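Local coordinates for protein CdnC (Chryseobacterium gregarium DSM 19109, PDB 7MGV) that probably uses ATP to close omega-ester macrocycles in a ribosomally made precursor peptide, acting as a graspetide ATP-grasp ligase, at residues Y94-I104 against M117-L128. Residues are numbered along the deposited sequence; the frame is centred on the assembly and turned at random.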
ATOM      1  N   TYR A  94       0.439 -14.988  -2.479  1.00 48.82           N
ATOM      2  CA  TYR A  94       1.301 -14.102  -1.705  1.00 43.20           C
ATOM      3  C   TYR A  94       0.758 -14.031  -0.283  1.00 44.67           C
ATOM      4  O   TYR A  94      -0.199 -13.304  -0.005  1.00 51.92           O
ATOM      5  CB  TYR A  94       1.378 -12.722  -2.351  1.00 40.83           C
ATOM      6  CG  TYR A  94       2.081 -11.676  -1.511  1.00 45.75           C
ATOM      7  CD1 TYR A  94       3.215 -11.990  -0.772  1.00 40.66           C
ATOM      8  CD2 TYR A  94       1.611 -10.370  -1.462  1.00 42.41           C
ATOM      9  CE1 TYR A  94       3.855 -11.037  -0.005  1.00 42.88           C
ATOM     10  CE2 TYR A  94       2.245  -9.411  -0.699  1.00 38.05           C
ATOM     11  CZ  TYR A  94       3.366  -9.747   0.027  1.00 42.99           C
ATOM     12  OH  TYR A  94       3.999  -8.794   0.788  1.00 39.94           O
ATOM     13  N   ARG A  95       1.365 -14.801   0.615  1.00 49.71           N
ATOM     14  CA  ARG A  95       1.146 -14.614   2.041  1.00 54.42           C
ATOM     15  C   ARG A  95       1.974 -13.422   2.498  1.00 55.88           C
ATOM     16  O   ARG A  95       3.188 -13.381   2.268  1.00 45.47           O
ATOM     17  CB  ARG A  95       1.527 -15.875   2.813  1.00 47.23           C
ATOM     18  CG  ARG A  95       0.994 -17.157   2.190  1.00 51.28           C
ATOM     19  CD  ARG A  95       1.132 -18.338   3.135  1.00 52.63           C
ATOM     20  NE  ARG A  95       1.059 -17.935   4.537  1.00 60.04           N
ATOM     21  CZ  ARG A  95       0.296 -18.532   5.446  1.00 68.91           C
ATOM     22  NH1 ARG A  95      -0.465 -19.563   5.103  1.00 63.09           N
ATOM     23  NH2 ARG A  95       0.292 -18.099   6.699  1.00 63.80           N
ATOM     24  N   ARG A  96       1.314 -12.448   3.131  1.00 48.43           N
ATOM     25  CA  ARG A  96       1.923 -11.142   3.360  1.00 52.94           C
ATOM     26  C   ARG A  96       3.261 -11.260   4.076  1.00 51.83           C
ATOM     27  O   ARG A  96       3.388 -11.967   5.079  1.00 49.96           O
ATOM     28  CB  ARG A  96       0.978 -10.245   4.163  1.00 48.64           C
ATOM     29  CG  ARG A  96       1.473  -8.810   4.258  1.00 42.53           C
ATOM     30  CD  ARG A  96       0.426  -7.866   4.816  1.00 50.29           C
ATOM     31  NE  ARG A  96       0.692  -6.489   4.409  1.00 54.49           N
ATOM     32  CZ  ARG A  96      -0.030  -5.441   4.791  1.00 47.38           C
ATOM     33  NH1 ARG A  96      -1.065  -5.606   5.601  1.00 49.00           N
ATOM     34  NH2 ARG A  96       0.289  -4.225   4.366  1.00 40.34           N
ATOM     35  N   ALA A  97       4.259 -10.558   3.546  1.00 48.09           N
ATOM     36  CA  ALA A  97       5.606 -10.611   4.088  1.00 44.27           C
ATOM     37  C   ALA A  97       5.763  -9.625   5.236  1.00 51.79           C
ATOM     38  O   ALA A  97       5.298  -8.484   5.166  1.00 54.18           O
ATOM     39  CB  ALA A  97       6.631 -10.306   2.997  1.00 47.20           C
ATOM     40  N   TYR A  98       6.424 -10.078   6.300  1.00 56.81           N
ATOM     41  CA  TYR A  98       6.735  -9.230   7.440  1.00 52.30           C
ATOM     42  C   TYR A  98       8.225  -9.118   7.717  1.00 53.95           C
ATOM     43  O   TYR A  98       8.620  -8.290   8.546  1.00 54.88           O
ATOM     44  CB  TYR A  98       6.027  -9.746   8.702  1.00 47.46           C
ATOM     45  CG  TYR A  98       4.521  -9.805   8.577  1.00 67.40           C
ATOM     46  CD1 TYR A  98       3.824 -10.962   8.899  1.00 74.77           C
ATOM     47  CD2 TYR A  98       3.797  -8.704   8.136  1.00 63.98           C
ATOM     48  CE1 TYR A  98       2.448 -11.022   8.786  1.00 69.85           C
ATOM     49  CE2 TYR A  98       2.422  -8.755   8.020  1.00 67.72           C
ATOM     50  CZ  TYR A  98       1.752  -9.915   8.347  1.00 63.79           C
ATOM     51  OH  TYR A  98       0.381  -9.972   8.234  1.00 61.31           O
ATOM     52  N   ASN A  99       9.061  -9.915   7.051  1.00 57.73           N
ATOM     53  CA  ASN A  99      10.505  -9.871   7.276  1.00 55.81           C
ATOM     54  C   ASN A  99      11.194 -10.234   5.964  1.00 52.14           C
ATOM     55  O   ASN A  99      11.289 -11.414   5.615  1.00 64.59           O
ATOM     56  CB  ASN A  99      10.916 -10.812   8.398  1.00 58.65           C
ATOM     57  CG  ASN A  99      12.418 -10.999   8.477  1.00 67.50           C
ATOM     58  OD1 ASN A  99      12.918 -12.123   8.464  1.00 66.00           O
ATOM     59  ND2 ASN A  99      13.147  -9.891   8.553  1.00 73.77           N
ATOM     60  N   ILE A 100      11.662  -9.219   5.248  1.00 47.73           N
ATOM     61  CA  ILE A 100      12.443  -9.410   4.038  1.00 49.52           C
ATOM     62  C   ILE A 100      13.843  -8.866   4.285  1.00 51.31           C
ATOM     63  O   ILE A 100      14.087  -8.101   5.224  1.00 48.93           O
ATOM     64  CB  ILE A 100      11.796  -8.729   2.819  1.00 50.42           C
ATOM     65  CG1 ILE A 100      11.702  -7.226   3.053  1.00 51.63           C
ATOM     66  CG2 ILE A 100      10.407  -9.288   2.568  1.00 62.32           C
ATOM     67  CD1 ILE A 100      11.670  -6.437   1.788  1.00 57.11           C
ATOM     68  N   GLY A 101      14.774  -9.268   3.425  1.00 47.07           N
ATOM     69  CA  GLY A 101      16.141  -8.790   3.540  1.00 52.65           C
ATOM     70  C   GLY A 101      16.859  -9.226   4.798  1.00 50.30           C
ATOM     71  O   GLY A 101      17.570  -8.420   5.412  1.00 49.39           O
ATOM     72  N   HIS A 102      16.685 -10.481   5.206  1.00 49.70           N
ATOM     73  CA  HIS A 102      17.386 -10.983   6.378  1.00 49.41           C
ATOM     74  C   HIS A 102      18.880 -11.073   6.095  1.00 53.76           C
ATOM     75  O   HIS A 102      19.298 -11.635   5.078  1.00 46.54           O
ATOM     76  CB  HIS A 102      16.838 -12.348   6.789  1.00 52.06           C
ATOM     77  CG  HIS A 102      17.410 -12.864   8.073  1.00 59.97           C
ATOM     78  ND1 HIS A 102      18.507 -13.697   8.117  1.00 64.12           N
ATOM     79  CD2 HIS A 102      17.040 -12.661   9.359  1.00 56.60           C
ATOM     80  CE1 HIS A 102      18.787 -13.986   9.376  1.00 60.75           C
ATOM     81  NE2 HIS A 102      17.912 -13.368  10.149  1.00 57.60           N
ATOM     82  N   GLY A 103      19.684 -10.510   6.996  1.00 53.45           N
ATOM     83  CA  GLY A 103      21.121 -10.513   6.859  1.00 60.59           C
ATOM     84  C   GLY A 103      21.705  -9.284   6.195  1.00 58.77           C
ATOM     85  O   GLY A 103      22.921  -9.076   6.273  1.00 69.11           O
ATOM     86  N   ILE A 104      20.876  -8.462   5.545  1.00 52.62           N
ATOM     87  CA  ILE A 104      21.381  -7.276   4.858  1.00 55.28           C
ATOM     88  C   ILE A 104      21.960  -6.278   5.851  1.00 47.51           C
ATOM     89  O   ILE A 104      22.907  -5.548   5.532  1.00 47.85           O
ATOM     90  CB  ILE A 104      20.261  -6.648   4.002  1.00 43.75           C
ATOM     91  CG1 ILE A 104      19.819  -7.624   2.911  1.00 48.32           C
ATOM     92  CG2 ILE A 104      20.715  -5.337   3.376  1.00 36.86           C
ATOM     93  CD1 ILE A 104      20.830  -7.791   1.801  1.00 54.02           C
ATOM     94  N   MET A 117      17.146  -1.321   1.880  1.00 45.16           N
ATOM     95  CA  MET A 117      15.940  -2.068   2.220  1.00 36.87           C
ATOM     96  C   MET A 117      14.726  -1.503   1.496  1.00 45.24           C
ATOM     97  O   MET A 117      13.846  -2.261   1.069  1.00 41.07           O
ATOM     98  CB  MET A 117      15.725  -2.064   3.733  1.00 36.90           C
ATOM     99  CG  MET A 117      16.780  -2.842   4.503  1.00 34.88           C
ATOM    100  SD  MET A 117      16.794  -4.604   4.112  1.00 35.47           S
ATOM    101  CE  MET A 117      15.752  -5.267   5.409  1.00 27.88           C
ATOM    102  N   GLY A 118      14.664  -0.180   1.334  1.00 39.31           N
ATOM    103  CA  GLY A 118      13.590   0.403   0.547  1.00 39.67           C
ATOM    104  C   GLY A 118      13.585  -0.102  -0.882  1.00 37.39           C
ATOM    105  O   GLY A 118      12.543  -0.496  -1.413  1.00 40.70           O
ATOM    106  N   GLU A 119      14.758  -0.113  -1.520  1.00 34.83           N
ATOM    107  CA  GLU A 119      14.840  -0.590  -2.898  1.00 40.37           C
ATOM    108  C   GLU A 119      14.515  -2.077  -2.993  1.00 44.28           C
ATOM    109  O   GLU A 119      13.833  -2.508  -3.929  1.00 41.23           O
ATOM    110  CB  GLU A 119      16.226  -0.307  -3.476  1.00 41.27           C
ATOM    111  CG  GLU A 119      16.403  -0.791  -4.909  1.00 49.59           C
ATOM    112  CD  GLU A 119      15.743   0.125  -5.926  1.00 54.99           C
ATOM    113  OE1 GLU A 119      15.292   1.225  -5.541  1.00 52.46           O
ATOM    114  OE2 GLU A 119      15.678  -0.257  -7.114  1.00 48.55           O
ATOM    115  N   ILE A 120      14.992  -2.874  -2.035  1.00 42.00           N
ATOM    116  CA  ILE A 120      14.703  -4.307  -2.032  1.00 36.91           C
ATOM    117  C   ILE A 120      13.201  -4.544  -1.932  1.00 45.91           C
ATOM    118  O   ILE A 120      12.611  -5.293  -2.728  1.00 44.89           O
ATOM    119  CB  ILE A 120      15.459  -4.995  -0.880  1.00 32.68           C
ATOM    120  CG1 ILE A 120      16.955  -5.080  -1.187  1.00 44.95           C
ATOM    121  CG2 ILE A 120      14.884  -6.373  -0.600  1.00 36.73           C
ATOM    122  CD1 ILE A 120      17.817  -5.325   0.035  1.00 48.31           C
ATOM    123  N   ARG A 121      12.560  -3.904  -0.948  1.00 39.61           N
ATOM    124  CA  ARG A 121      11.126  -4.068  -0.759  1.00 39.40           C
ATOM    125  C   ARG A 121      10.352  -3.606  -1.982  1.00 40.89           C
ATOM    126  O   ARG A 121       9.394  -4.263  -2.400  1.00 42.23           O
ATOM    127  CB  ARG A 121      10.664  -3.302   0.480  1.00 42.65           C
ATOM    128  CG  ARG A 121       9.218  -3.574   0.862  1.00 38.36           C
ATOM    129  CD  ARG A 121       8.814  -2.807   2.111  1.00 40.30           C
ATOM    130  NE  ARG A 121       8.348  -1.459   1.800  1.00 38.41           N
ATOM    131  CZ  ARG A 121       8.223  -0.488   2.699  1.00 44.84           C
ATOM    132  NH1 ARG A 121       8.528  -0.716   3.969  1.00 46.96           N
ATOM    133  NH2 ARG A 121       7.790   0.709   2.330  1.00 34.92           N
ATOM    134  N   ASN A 122      10.754  -2.480  -2.574  1.00 37.06           N
ATOM    135  CA  ASN A 122      10.020  -1.976  -3.726  1.00 37.16           C
ATOM    136  C   ASN A 122      10.180  -2.893  -4.928  1.00 41.58           C
ATOM    137  O   ASN A 122       9.206  -3.160  -5.635  1.00 39.51           O
ATOM    138  CB  ASN A 122      10.474  -0.561  -4.067  1.00 34.58           C
ATOM    139  CG  ASN A 122       9.511   0.148  -4.996  1.00 47.50           C
ATOM    140  OD1 ASN A 122       9.424  -0.171  -6.182  1.00 57.84           O
ATOM    141  ND2 ASN A 122       8.775   1.114  -4.458  1.00 41.42           N
ATOM    142  N   THR A 123      11.390  -3.401  -5.168  1.00 46.28           N
ATOM    143  CA  THR A 123      11.604  -4.319  -6.283  1.00 41.53           C
ATOM    144  C   THR A 123      10.759  -5.577  -6.122  1.00 38.21           C
ATOM    145  O   THR A 123      10.083  -6.015  -7.065  1.00 45.25           O
ATOM    146  CB  THR A 123      13.090  -4.677  -6.383  1.00 46.09           C
ATOM    147  OG1 THR A 123      13.834  -3.522  -6.789  1.00 44.40           O
ATOM    148  CG2 THR A 123      13.309  -5.797  -7.391  1.00 44.37           C
ATOM    149  N   LEU A 124      10.760  -6.154  -4.920  1.00 34.84           N
ATOM    150  CA  LEU A 124      10.039  -7.407  -4.717  1.00 35.73           C
ATOM    151  C   LEU A 124       8.527  -7.198  -4.758  1.00 39.50           C
ATOM    152  O   LEU A 124       7.801  -7.956  -5.419  1.00 41.08           O
ATOM    153  CB  LEU A 124      10.464  -8.038  -3.396  1.00 38.31           C
ATOM    154  CG  LEU A 124       9.698  -9.303  -3.035  1.00 43.15           C
ATOM    155  CD1 LEU A 124      10.458 -10.543  -3.476  1.00 46.75           C
ATOM    156  CD2 LEU A 124       9.451  -9.302  -1.553  1.00 36.85           C
ATOM    157  N   PHE A 125       8.027  -6.180  -4.050  1.00 40.37           N
ATOM    158  CA  PHE A 125       6.603  -5.868  -4.106  1.00 39.66           C
ATOM    159  C   PHE A 125       6.172  -5.486  -5.516  1.00 36.02           C
ATOM    160  O   PHE A 125       5.042  -5.777  -5.917  1.00 39.71           O
ATOM    161  CB  PHE A 125       6.267  -4.742  -3.127  1.00 36.17           C
ATOM    162  CG  PHE A 125       6.232  -5.172  -1.684  1.00 38.17           C
ATOM    163  CD1 PHE A 125       6.575  -6.464  -1.315  1.00 35.09           C
ATOM    164  CD2 PHE A 125       5.855  -4.279  -0.694  1.00 43.00           C
ATOM    165  CE1 PHE A 125       6.544  -6.854   0.012  1.00 32.89           C
ATOM    166  CE2 PHE A 125       5.821  -4.662   0.635  1.00 40.32           C
ATOM    167  CZ  PHE A 125       6.166  -5.951   0.988  1.00 43.33           C
ATOM    168  N   GLY A 126       7.059  -4.858  -6.291  1.00 29.35           N
ATOM    169  CA  GLY A 126       6.715  -4.513  -7.657  1.00 39.02           C
ATOM    170  C   GLY A 126       6.603  -5.734  -8.544  1.00 44.62           C
ATOM    171  O   GLY A 126       5.707  -5.817  -9.390  1.00 40.58           O
ATOM    172  N   PHE A 127       7.515  -6.696  -8.373  1.00 34.32           N
ATOM    173  CA  PHE A 127       7.354  -7.972  -9.062  1.00 38.81           C
ATOM    174  C   PHE A 127       6.024  -8.617  -8.692  1.00 36.64           C
ATOM    175  O   PHE A 127       5.271  -9.059  -9.567  1.00 38.07           O
ATOM    176  CB  PHE A 127       8.507  -8.918  -8.734  1.00 40.54           C
ATOM    177  CG  PHE A 127       8.210 -10.353  -9.068  1.00 43.12           C
ATOM    178  CD1 PHE A 127       7.954 -10.734 -10.377  1.00 45.23           C
ATOM    179  CD2 PHE A 127       8.161 -11.317  -8.075  1.00 47.85           C
ATOM    180  CE1 PHE A 127       7.668 -12.049 -10.690  1.00 33.85           C
ATOM    181  CE2 PHE A 127       7.876 -12.636  -8.382  1.00 52.07           C
ATOM    182  CZ  PHE A 127       7.630 -13.002  -9.692  1.00 40.26           C
ATOM    183  N   LEU A 128       5.717  -8.673  -7.393  1.00 38.10           N
ATOM    184  CA  LEU A 128       4.484  -9.323  -6.952  1.00 32.66           C
ATOM    185  C   LEU A 128       3.250  -8.621  -7.513  1.00 31.93           C
ATOM    186  O   LEU A 128       2.244  -9.272  -7.821  1.00 37.01           O
ATOM    187  CB  LEU A 128       4.433  -9.375  -5.426  1.00 41.07           C
ATOM    188  CG  LEU A 128       5.473 -10.301  -4.786  1.00 44.66           C
ATOM    189  CD1 LEU A 128       5.400 -10.244  -3.269  1.00 35.35           C
ATOM    190  CD2 LEU A 128       5.291 -11.727  -5.280  1.00 42.85           C
TER
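Tyr94 meets Leu128 and Phe125 where the parallel sheet of the pre-ATP-grasp domain gives way to a long loop, which runs back along helix 110-130 as part of the beta-alpha connection from strand 91-94. Followed outward, the Tyr94 side chain leaves CB with CG anti to the backbone N (chi1 171°), which lays the ring along the helix, pointing back toward Phe125. Leu128 CD1 sits over the ring centre in a CH-pi contact, 3.7 Å from the centroid and 12° off the normal; CD1 and CE1 of the ring lie nearest to this methyl. At the tip, OH comes within 3.3 Å of Phe125 CE1 and accepts a long but nearly straight bond from Ala97 N (170°), tying the tyrosine tip to the loop. Pro139 of the following helix packs against all three side chains.

Farther along the loop, Ile100 drives CD1 against the helix backbone, 3.5 Å from Arg121 CA, while its CG2 faces Leu124 CD2. At the end of the type II turn Gly101-Ile104, Ile104 and Ile120 meet tip to tip, and Tyr221 of the second subunit packs on both. Met117, bent at chi2 and chi3, folds its thioether past Ile104 and brings CE to 3.3 Å from Ile100 O.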